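Side-chain contacts in aminotransferase, class III (Deinococcus radiodurans, PDB 3I4J), which probably acts as a pyridoxal-phosphate-dependent transaminase, moving amino groups between substrates as class-III aminotransferases do: residues 19-24 and 30-35; 41-46 and 307-312. The protein carries 1 engineered substitution. All coordinates share one frame; numbering follows the deposited sequence.

In the fold
From the N terminus the chain runs through strand 14-19, turns tightly at Gly20 and Val21 into strand 22-25, then turns again into strand 30-32. Contact 1 closes this second, short loop and so completes a three-stranded antiparallel sheet. Past helix 36-39 comes the loop 41-46, and contact 2 closes a far longer excursion by joining it to residues 307-312 of helix 300-315, some 260 residues on and beyond the seven-stranded mixed sheet. The two contacts follow in series, neither nested nor crossed. They meet at His45, whose backbone N probably bonds to Gly20 O. Phe69 of the second subunit packs on contact 1, and Phe63 of that subunit on His45.

Contact 1. Residues 19-24 and 30-35; sequences EGVFLY and RYLDGS
Arg30 runs over the rings of both Tyr24 and Phe22. Its CB lies 4.0 Å from Tyr24 CE1, and its CG sits over the face of that tyrosine ring as a CH-pi contact, 3.9 Å from the centroid. CD lies above the rim of the same ring, 3.5 Å from Tyr24 CE1. A bend at chi3 (69°) then turns the chain toward Phe22: NE comes to Phe22 CD1, and CZ, NH1 and NH2 spread over the ring. Guanidinium and phenyl planes are only 9° apart, a flat stack with cation-pi character, with Arg30 CZ 3.9 Å from the centroid of the Phe22 ring. The other face of this ring meets Val21 CG2, and Phe22 CE1 also reaches Leu32 CG at 3.9 Å. An alanine in place of Phe22 would remove this platform, and the arginine head would probably be set free to turn while Leu32 lost part of its cover. In the backbone, Leu23 and Tyr31 form the hydrogen-bonded pair of the two antiparallel strands, with two bonds between them, and Asp33 N gives a nearly straight one to Val21 O (2.7 Å, 173°). Leu23 and Tyr31 face the other way, where Tyr31 OH bonds to Asp25 and its ring meets Phe69 of the second subunit edge-to-face. The whole is a beta hairpin, the second and third strands of an antiparallel sheet near the N terminus.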
loop_
_atom_site.group_PDB
_atom_site.type_symbol
_atom_site.label_atom_id
_atom_site.label_comp_id
_atom_site.label_asym_id
_atom_site.label_seq_id
_atom_site.Cartn_x
_atom_site.Cartn_y
_atom_site.Cartn_z
ATOM N N GLU C 19 -22.847 -9.045 -0.951
ATOM C CA GLU C 19 -23.237 -10.359 -1.467
ATOM C C GLU C 19 -23.316 -10.317 -2.991
ATOM O O GLU C 19 -24.205 -9.676 -3.544
ATOM C CB GLU C 19 -24.621 -10.757 -0.937
ATOM C CG GLU C 19 -24.760 -10.864 0.571
ATOM C CD GLU C 19 -26.199 -11.154 0.992
ATOM O OE1 GLU C 19 -26.430 -11.438 2.185
ATOM O OE2 GLU C 19 -27.100 -11.091 0.127
ATOM N N GLY C 20 -22.406 -11.011 -3.665
ATOM C CA GLY C 20 -22.424 -11.017 -5.119
ATOM C C GLY C 20 -22.141 -9.638 -5.680
ATOM O O GLY C 20 -21.103 -9.046 -5.381
ATOM N N VAL C 21 -23.056 -9.112 -6.487
ATOM C CA VAL C 21 -22.861 -7.789 -7.061
ATOM C C VAL C 21 -23.546 -6.719 -6.213
ATOM O O VAL C 21 -23.616 -5.555 -6.609
ATOM C CB VAL C 21 -23.414 -7.713 -8.511
ATOM C CG1 VAL C 21 -22.750 -8.782 -9.372
ATOM C CG2 VAL C 21 -24.931 -7.893 -8.512
ATOM N N PHE C 22 -24.029 -7.106 -5.035
ATOM C CA PHE C 22 -24.737 -6.166 -4.163
ATOM C C PHE C 22 -24.069 -5.772 -2.845
ATOM O O PHE C 22 -23.331 -6.548 -2.244
ATOM C CB PHE C 22 -26.125 -6.719 -3.830
ATOM C CG PHE C 22 -26.994 -6.939 -5.028
ATOM C CD1 PHE C 22 -27.628 -5.869 -5.650
ATOM C CD2 PHE C 22 -27.166 -8.217 -5.545
ATOM C CE1 PHE C 22 -28.428 -6.073 -6.773
ATOM C CE2 PHE C 22 -27.962 -8.431 -6.667
ATOM C CZ PHE C 22 -28.593 -7.359 -7.280
ATOM N N LEU C 23 -24.372 -4.555 -2.403
ATOM C CA LEU C 23 -23.875 -4.020 -1.138
ATOM C C LEU C 23 -25.084 -3.603 -0.291
ATOM O O LEU C 23 -26.103 -3.163 -0.827
ATOM C CB LEU C 23 -22.979 -2.804 -1.379
ATOM C CG LEU C 23 -21.621 -3.048 -2.043
ATOM C CD1 LEU C 23 -20.938 -1.700 -2.269
ATOM C CD2 LEU C 23 -20.749 -3.946 -1.169
ATOM N N TYR C 24 -24.967 -3.740 1.026
ATOM C CA TYR C 24 -26.055 -3.378 1.935
ATOM C C TYR C 24 -25.518 -2.457 3.026
ATOM O O TYR C 24 -24.440 -2.713 3.565
ATOM C CB TYR C 24 -26.631 -4.639 2.599
ATOM C CG TYR C 24 -27.129 -5.704 1.644
ATOM C CD1 TYR C 24 -28.495 -5.866 1.396
ATOM C CD2 TYR C 24 -26.237 -6.551 0.988
ATOM C CE1 TYR C 24 -28.956 -6.848 0.516
ATOM C CE2 TYR C 24 -26.687 -7.533 0.105
ATOM C CZ TYR C 24 -28.047 -7.673 -0.127
ATOM O OH TYR C 24 -28.488 -8.622 -1.024
ATOM N N ARG C 30 -30.105 -1.468 -0.278
ATOM C CA ARG C 30 -29.310 -2.356 -1.114
ATOM C C ARG C 30 -28.848 -1.600 -2.354
ATOM O O ARG C 30 -29.595 -0.800 -2.919
ATOM C CB ARG C 30 -30.113 -3.584 -1.538
ATOM C CG ARG C 30 -29.243 -4.679 -2.125
ATOM C CD ARG C 30 -30.045 -5.851 -2.657
ATOM N NE ARG C 30 -30.802 -5.498 -3.851
ATOM C CZ ARG C 30 -31.332 -6.388 -4.682
ATOM N NH1 ARG C 30 -31.186 -7.682 -4.443
ATOM N NH2 ARG C 30 -31.995 -5.987 -5.760
ATOM N N TYR C 31 -27.612 -1.864 -2.766
ATOM C CA TYR C 31 -27.024 -1.210 -3.928
ATOM C C TYR C 31 -26.421 -2.238 -4.880
ATOM O O TYR C 31 -25.857 -3.243 -4.450
ATOM C CB TYR C 31 -25.888 -0.281 -3.499
ATOM C CG TYR C 31 -26.221 0.725 -2.426
ATOM C CD1 TYR C 31 -26.496 2.050 -2.751
ATOM C CD2 TYR C 31 -26.194 0.367 -1.075
ATOM C CE1 TYR C 31 -26.726 3.003 -1.764
ATOM C CE2 TYR C 31 -26.426 1.318 -0.075
ATOM C CZ TYR C 31 -26.687 2.630 -0.429
ATOM O OH TYR C 31 -26.884 3.583 0.541
ATOM N N LEU C 32 -26.538 -1.979 -6.177
ATOM C CA LEU C 32 -25.937 -2.852 -7.174
ATOM C C LEU C 32 -24.593 -2.163 -7.419
ATOM O O LEU C 32 -24.553 -0.978 -7.744
ATOM C CB LEU C 32 -26.779 -2.880 -8.455
ATOM C CG LEU C 32 -26.479 -3.991 -9.474
ATOM C CD1 LEU C 32 -27.620 -4.073 -10.483
ATOM C CD2 LEU C 32 -25.154 -3.728 -10.180
ATOM N N ASP C 33 -23.501 -2.896 -7.224
ATOM C CA ASP C 33 -22.158 -2.352 -7.396
ATOM C C ASP C 33 -21.792 -2.288 -8.875
ATOM O O ASP C 33 -21.018 -3.111 -9.372
ATOM C CB ASP C 33 -21.152 -3.230 -6.653
ATOM C CG ASP C 33 -19.883 -2.491 -6.306
ATOM O OD1 ASP C 33 -19.664 -1.383 -6.844
ATOM O OD2 ASP C 33 -19.099 -3.021 -5.496
ATOM N N GLY C 34 -22.349 -1.297 -9.562
ATOM C CA GLY C 34 -22.120 -1.135 -10.991
ATOM C C GLY C 34 -20.695 -0.867 -11.434
ATOM O O GLY C 34 -20.377 -1.040 -12.608
ATOM N N SER C 35 -19.837 -0.442 -10.512
ATOM C CA SER C 35 -18.443 -0.164 -10.846
ATOM C C SER C 35 -17.479 -1.004 -10.009
ATOM O O SER C 35 -16.286 -0.697 -9.939
ATOM C CB SER C 35 -18.141 1.319 -10.634
ATOM O OG SER C 35 -18.379 1.682 -9.286
#

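Contact 2. Residues 41-46 and 307-312; sequences ANIGHG and LSVLDI
The backbones of Ile43 and Val309 keep well apart, with 7.4 Å between Ile43 CA and Val309 CA, and side chains alone bridge the gap. Residues 41-44 form a type I beta turn, whose Gly44 N bonds back to Ala41 O; residues 307-312 are a length of helix 300-315, held by its own bonds such as Asp311 N to Leu307 O. Ile43, at the third position of the turn, sends its side chain to the helix. Its CG1 lies between the backbone N and the carbonyl carbon (chi1 70°), and the extended chain beyond (chi2 173°) carries CD1 up to two residues one helical turn apart. There Ile43 CD1 touches Ile312 CD1 at 3.7 Å and Val309 CG2 at 3.9 Å. In this enzyme, which by family should have the type I fold of pyridoxal-phosphate enzymes, the contact seats the N-terminal loop between helices 36-39 and 48-60 on helix 300-315, which follows the seven-stranded sheet in the chain; all the touching groups are apolar, one isoleucine resting on an i, i+3 pair. The side chains of Ile43 and Ile312 cross at about a right angle and meet by their end methyls. The second branch, Ile43 CG2, lies 4.0 Å from Val309 CG1, so both methyls of the valine are used. Tyr267 also packs against Ile43, and Glu49 of helix 48-60 against Ile312.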
loop_
_atom_site.group_PDB
_atom_site.type_symbol
_atom_site.label_atom_id
_atom_site.label_comp_id
_atom_site.label_asym_id
_atom_site.label_seq_id
_atom_site.Cartn_x
_atom_site.Cartn_y
_atom_site.Cartn_z
ATOM N N ALA C 41 -13.662 -5.016 -7.188
ATOM C CA ALA C 41 -14.336 -6.278 -6.852
ATOM C C ALA C 41 -14.733 -7.133 -8.051
ATOM O O ALA C 41 -15.915 -7.402 -8.280
ATOM C CB ALA C 41 -15.565 -5.988 -5.986
ATOM N N ASN C 42 -13.728 -7.595 -8.781
ATOM C CA ASN C 42 -13.935 -8.395 -9.984
ATOM C C ASN C 42 -14.700 -9.709 -9.855
ATOM O O ASN C 42 -15.368 -10.119 -10.803
ATOM C CB ASN C 42 -12.587 -8.666 -10.652
ATOM C CG ASN C 42 -11.968 -7.413 -11.251
ATOM O OD1 ASN C 42 -12.461 -6.301 -11.047
ATOM N ND2 ASN C 42 -10.872 -7.589 -11.982
ATOM N N ILE C 43 -14.609 -10.387 -8.711
ATOM C CA ILE C 43 -15.323 -11.653 -8.583
ATOM C C ILE C 43 -16.547 -11.592 -7.677
ATOM O O ILE C 43 -17.118 -12.622 -7.309
ATOM C CB ILE C 43 -14.375 -12.789 -8.126
ATOM C CG1 ILE C 43 -13.936 -12.585 -6.672
ATOM C CG2 ILE C 43 -13.158 -12.823 -9.033
ATOM C CD1 ILE C 43 -13.143 -13.768 -6.115
ATOM N N GLY C 44 -16.962 -10.378 -7.336
ATOM C CA GLY C 44 -18.129 -10.220 -6.489
ATOM C C GLY C 44 -17.789 -10.200 -5.015
ATOM O O GLY C 44 -16.666 -10.518 -4.620
ATOM N N HIS C 45 -18.768 -9.835 -4.196
ATOM C CA HIS C 45 -18.564 -9.741 -2.759
ATOM C C HIS C 45 -19.011 -10.969 -1.971
ATOM O O HIS C 45 -19.876 -11.727 -2.412
ATOM C CB HIS C 45 -19.297 -8.514 -2.218
ATOM C CG HIS C 45 -18.898 -7.232 -2.879
ATOM N ND1 HIS C 45 -19.653 -6.632 -3.863
ATOM C CD2 HIS C 45 -17.812 -6.443 -2.704
ATOM C CE1 HIS C 45 -19.050 -5.527 -4.264
ATOM N NE2 HIS C 45 -17.932 -5.390 -3.577
ATOM N N GLY C 46 -18.398 -11.146 -0.804
ATOM C CA GLY C 46 -18.744 -12.243 0.087
ATOM C C GLY C 46 -18.254 -13.641 -0.241
ATOM O O GLY C 46 -18.881 -14.614 0.183
ATOM N N LEU C 307 -4.158 -15.813 -5.026
ATOM C CA LEU C 307 -4.200 -17.174 -5.563
ATOM C C LEU C 307 -5.619 -17.745 -5.559
ATOM O O LEU C 307 -6.041 -18.387 -6.524
ATOM C CB LEU C 307 -3.266 -18.084 -4.754
ATOM C CG LEU C 307 -3.153 -19.550 -5.194
ATOM C CD1 LEU C 307 -2.632 -19.625 -6.626
ATOM C CD2 LEU C 307 -2.217 -20.288 -4.250
ATOM N N SER C 308 -6.356 -17.519 -4.476
ATOM C CA SER C 308 -7.724 -18.018 -4.374
ATOM C C SER C 308 -8.608 -17.321 -5.406
ATOM O O SER C 308 -9.464 -17.945 -6.037
ATOM C CB SER C 308 -8.273 -17.784 -2.962
ATOM O OG SER C 308 -9.611 -18.245 -2.849
ATOM N N VAL C 309 -8.399 -16.022 -5.577
ATOM C CA VAL C 309 -9.169 -15.256 -6.550
ATOM C C VAL C 309 -8.872 -15.784 -7.954
ATOM O O VAL C 309 -9.773 -15.924 -8.773
ATOM C CB VAL C 309 -8.823 -13.748 -6.473
ATOM C CG1 VAL C 309 -9.387 -13.009 -7.686
ATOM C CG2 VAL C 309 -9.405 -13.152 -5.187
ATOM N N LEU C 310 -7.606 -16.090 -8.221
ATOM C CA LEU C 310 -7.224 -16.619 -9.525
ATOM C C LEU C 310 -7.909 -17.964 -9.787
ATOM O O LEU C 310 -8.377 -18.217 -10.900
ATOM C CB LEU C 310 -5.705 -16.767 -9.616
ATOM C CG LEU C 310 -5.150 -17.287 -10.946
ATOM C CD1 LEU C 310 -5.585 -16.376 -12.097
ATOM C CD2 LEU C 310 -3.634 -17.368 -10.863
ATOM N N ASP C 311 -7.971 -18.823 -8.770
ATOM C CA ASP C 311 -8.630 -20.125 -8.922
ATOM C C ASP C 311 -10.063 -19.930 -9.406
ATOM O O ASP C 311 -10.544 -20.652 -10.280
ATOM C CB ASP C 311 -8.687 -20.890 -7.589
ATOM C CG ASP C 311 -7.333 -21.396 -7.128
ATOM O OD1 ASP C 311 -6.487 -21.735 -7.976
ATOM O OD2 ASP C 311 -7.124 -21.479 -5.901
ATOM N N ILE C 312 -10.741 -18.950 -8.815
ATOM C CA ILE C 312 -12.123 -18.637 -9.151
ATOM C C ILE C 312 -12.258 -18.049 -10.556
ATOM O O ILE C 312 -13.142 -18.447 -11.325
ATOM C CB ILE C 312 -12.699 -17.655 -8.112
ATOM C CG1 ILE C 312 -12.761 -18.347 -6.747
ATOM C CG2 ILE C 312 -14.074 -17.167 -8.543
ATOM C CD1 ILE C 312 -13.123 -17.426 -5.594
#